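Local coordinates for L-ornithine 5-monooxygenase (Pseudomonas aeruginosa, PDB 3S5W), which catalyses the FAD- and NADPH-dependent hydroxylation of L-ornithine to N(5)-hydroxyornithine, the first step in making hydroxamate siderophores such as pyoverdin, at residues Q54-L59 with S442-L447. Numbering follows the deposited sequence.
Sequences QAQGAL and SLYQHL. With PO4 (phosphate ion), chain G.
In the FAD-binding part of the fold, the turn that leads from helix 40-56 into strand 61-65 closes over Tyr444 of the last modelled helix, 432-447. Gly57, just past the helix end, has a positive phi at which a CB would collide with the oxygen of Gln56, so glycine suits it, and its own O accepts a 2.7 Å hydrogen bond from Tyr444 OH. The donor is tilted 25° from the carbonyl plane. A water donates to Tyr444 OH and accepts from Leu59 N at 2.8 Å.

The ring is sandwiched. Leu59 CD1 makes a CH-pi contact over one face, 4.0 Å from the Tyr444 centroid, and also meets Leu447 CD1 and Leu443 CD2. On the opposite face the Gln56 amide, offset toward the rim and turned 32° from the ring, covers the CB/CG end, with NE2 3.6 Å from Tyr444 CB; Gln56 OE1 accepts a hydrogen bond from Arg52 NH1. Further along, His446 ND1 donates to phosphate O1, an ion probably from the crystallisation liquor that Arg401 also binds. Tyrosine suits its place because its faces meet aliphatic and amide groups while its hydroxyl bonds Gly57 directly and Leu59 through water, combining apolar packing with directional bonding away from the active site.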
ATOM      1  N   GLN A  54     -30.199   1.697  -3.842  1.00 44.37           N
ATOM      2  CA  GLN A  54     -31.584   2.158  -4.064  1.00 45.70           C
ATOM      3  C   GLN A  54     -32.128   1.744  -5.435  1.00 45.43           C
ATOM      4  O   GLN A  54     -33.187   1.118  -5.517  1.00 46.21           O
ATOM      5  CB  GLN A  54     -31.753   3.658  -3.823  1.00 46.43           C
ATOM      6  CG  GLN A  54     -33.050   3.968  -3.037  1.00 49.98           C
ATOM      7  CD  GLN A  54     -33.701   5.286  -3.422  1.00 53.78           C
ATOM      8  OE1 GLN A  54     -33.195   6.029  -4.272  1.00 54.71           O
ATOM      9  NE2 GLN A  54     -34.836   5.586  -2.792  1.00 55.02           N
ATOM     10  N   ALA A  55     -31.381   2.028  -6.499  1.00 44.87           N
ATOM     11  CA  ALA A  55     -31.845   1.709  -7.843  1.00 44.06           C
ATOM     12  C   ALA A  55     -31.753   0.229  -8.218  1.00 43.70           C
ATOM     13  O   ALA A  55     -32.549  -0.236  -9.026  1.00 43.24           O
ATOM     14  CB  ALA A  55     -31.139   2.562  -8.877  1.00 44.20           C
ATOM     15  N   GLN A  56     -30.789  -0.505  -7.655  1.00 42.62           N
ATOM     16  CA  GLN A  56     -30.532  -1.898  -8.075  1.00 41.94           C
ATOM     17  C   GLN A  56     -30.703  -2.959  -6.974  1.00 41.82           C
ATOM     18  O   GLN A  56     -30.471  -4.136  -7.229  1.00 42.79           O
ATOM     19  CB  GLN A  56     -29.141  -2.024  -8.715  1.00 41.25           C
ATOM     20  CG  GLN A  56     -28.898  -1.099  -9.887  1.00 40.48           C
ATOM     21  CD  GLN A  56     -27.448  -1.088 -10.366  1.00 40.65           C
ATOM     22  OE1 GLN A  56     -26.696  -0.147 -10.076  1.00 39.55           O
ATOM     23  NE2 GLN A  56     -27.051  -2.117 -11.096  1.00 36.35           N
ATOM     24  N   GLY A  57     -31.106  -2.550  -5.776  1.00 41.82           N
ATOM     25  CA  GLY A  57     -31.290  -3.450  -4.628  1.00 42.06           C
ATOM     26  C   GLY A  57     -30.050  -3.611  -3.757  1.00 42.06           C
ATOM     27  O   GLY A  57     -28.951  -3.774  -4.274  1.00 42.13           O
ATOM     28  N   ALA A  58     -30.216  -3.554  -2.439  1.00 42.23           N
ATOM     29  CA  ALA A  58     -29.099  -3.743  -1.508  1.00 42.29           C
ATOM     30  C   ALA A  58     -28.587  -5.172  -1.609  1.00 42.77           C
ATOM     31  O   ALA A  58     -29.386  -6.108  -1.702  1.00 43.56           O
ATOM     32  CB  ALA A  58     -29.522  -3.436  -0.090  1.00 42.31           C
ATOM     33  N   LEU A  59     -27.267  -5.347  -1.618  1.00 41.89           N
ATOM     34  CA  LEU A  59     -26.664  -6.690  -1.616  1.00 41.21           C
ATOM     35  C   LEU A  59     -26.280  -7.097  -0.203  1.00 41.06           C
ATOM     36  O   LEU A  59     -26.215  -6.252   0.689  1.00 41.41           O
ATOM     37  CB  LEU A  59     -25.447  -6.771  -2.548  1.00 41.05           C
ATOM     38  CG  LEU A  59     -25.657  -6.607  -4.056  1.00 40.69           C
ATOM     39  CD1 LEU A  59     -24.324  -6.540  -4.772  1.00 38.33           C
ATOM     40  CD2 LEU A  59     -26.529  -7.715  -4.664  1.00 41.08           C
ATOM     41  N   SER A 442     -19.962  -4.188 -12.498  1.00 31.73           N
ATOM     42  CA  SER A 442     -19.733  -5.537 -12.983  1.00 32.66           C
ATOM     43  C   SER A 442     -20.394  -6.575 -12.045  1.00 33.07           C
ATOM     44  O   SER A 442     -21.012  -7.535 -12.513  1.00 32.63           O
ATOM     45  CB  SER A 442     -18.243  -5.794 -13.086  1.00 32.79           C
ATOM     46  OG  SER A 442     -17.966  -7.144 -13.422  1.00 34.09           O
ATOM     47  N   LEU A 443     -20.237  -6.385 -10.736  1.00 32.99           N
ATOM     48  CA  LEU A 443     -20.778  -7.309  -9.740  1.00 34.08           C
ATOM     49  C   LEU A 443     -22.290  -7.416  -9.840  1.00 35.06           C
ATOM     50  O   LEU A 443     -22.817  -8.540  -9.864  1.00 34.68           O
ATOM     51  CB  LEU A 443     -20.362  -6.911  -8.323  1.00 33.89           C
ATOM     52  CG  LEU A 443     -20.900  -7.757  -7.163  1.00 36.61           C
ATOM     53  CD1 LEU A 443     -20.431  -9.209  -7.279  1.00 35.68           C
ATOM     54  CD2 LEU A 443     -20.478  -7.183  -5.828  1.00 37.09           C
ATOM     55  N   TYR A 444     -22.977  -6.268  -9.903  1.00 34.89           N
ATOM     56  CA  TYR A 444     -24.439  -6.266 -10.086  1.00 36.27           C
ATOM     57  C   TYR A 444     -24.832  -6.953 -11.389  1.00 37.30           C
ATOM     58  O   TYR A 444     -25.790  -7.721 -11.405  1.00 38.56           O
ATOM     59  CB  TYR A 444     -25.039  -4.857 -10.046  1.00 35.76           C
ATOM     60  CG  TYR A 444     -25.427  -4.378  -8.669  1.00 35.39           C
ATOM     61  CD1 TYR A 444     -26.656  -4.740  -8.097  1.00 35.79           C
ATOM     62  CD2 TYR A 444     -24.578  -3.557  -7.939  1.00 32.22           C
ATOM     63  CE1 TYR A 444     -27.020  -4.290  -6.838  1.00 35.10           C
ATOM     64  CE2 TYR A 444     -24.919  -3.107  -6.678  1.00 33.59           C
ATOM     65  CZ  TYR A 444     -26.142  -3.468  -6.126  1.00 35.02           C
ATOM     66  OH  TYR A 444     -26.473  -3.006  -4.877  1.00 35.00           O
ATOM     67  N   GLN A 445     -24.096  -6.682 -12.462  1.00 38.14           N
ATOM     68  CA  GLN A 445     -24.335  -7.331 -13.750  1.00 39.68           C
ATOM     69  C   GLN A 445     -24.179  -8.855 -13.644  1.00 40.06           C
ATOM     70  O   GLN A 445     -24.994  -9.602 -14.194  1.00 39.85           O
ATOM     71  CB  GLN A 445     -23.419  -6.738 -14.834  1.00 39.69           C
ATOM     72  CG  GLN A 445     -23.593  -7.298 -16.266  1.00 44.48           C
ATOM     73  CD  GLN A 445     -25.029  -7.173 -16.820  1.00 48.56           C
ATOM     74  OE1 GLN A 445     -25.712  -6.160 -16.621  1.00 51.56           O
ATOM     75  NE2 GLN A 445     -25.484  -8.215 -17.512  1.00 49.35           N
ATOM     76  N   HIS A 446     -23.149  -9.312 -12.932  1.00 39.95           N
ATOM     77  CA  HIS A 446     -22.943 -10.740 -12.722  1.00 41.51           C
ATOM     78  C   HIS A 446     -24.038 -11.388 -11.858  1.00 42.30           C
ATOM     79  O   HIS A 446     -24.501 -12.488 -12.171  1.00 41.86           O
ATOM     80  CB  HIS A 446     -21.569 -11.023 -12.119  1.00 41.13           C
ATOM     81  CG  HIS A 446     -21.420 -12.423 -11.605  1.00 41.92           C
ATOM     82  ND1 HIS A 446     -21.120 -13.488 -12.426  1.00 41.94           N
ATOM     83  CD2 HIS A 446     -21.552 -12.937 -10.357  1.00 43.30           C
ATOM     84  CE1 HIS A 446     -21.066 -14.596 -11.707  1.00 42.57           C
ATOM     85  NE2 HIS A 446     -21.325 -14.290 -10.449  1.00 42.52           N
ATOM     86  N   LEU A 447     -24.427 -10.716 -10.779  1.00 43.14           N
ATOM     87  CA  LEU A 447     -25.426 -11.235  -9.841  1.00 45.46           C
ATOM     88  C   LEU A 447     -26.887 -11.122 -10.324  1.00 47.28           C
ATOM     89  O   LEU A 447     -27.767 -11.772  -9.757  1.00 47.70           O
ATOM     90  CB  LEU A 447     -25.261 -10.596  -8.459  1.00 44.73           C
ATOM     91  CG  LEU A 447     -23.972 -10.895  -7.672  1.00 44.88           C
ATOM     92  CD1 LEU A 447     -23.921 -10.075  -6.389  1.00 42.87           C
ATOM     93  CD2 LEU A 447     -23.826 -12.380  -7.351  1.00 43.44           C
TER
HETATM   94  P   PO4 G 446     -20.738 -14.528 -15.791  1.00 68.54           P
HETATM   95  O1  PO4 G 446     -20.854 -13.172 -15.115  1.00 66.07           O
HETATM   96  O2  PO4 G 446     -20.347 -15.573 -14.763  1.00 66.79           O
HETATM   97  O3  PO4 G 446     -22.070 -14.875 -16.411  1.00 67.12           O
HETATM   98  O4  PO4 G 446     -19.693 -14.487 -16.888  1.00 67.19           O
HETATM   99  O   HOH W   1     -25.457  -3.221  -2.090  1.00 36.07           O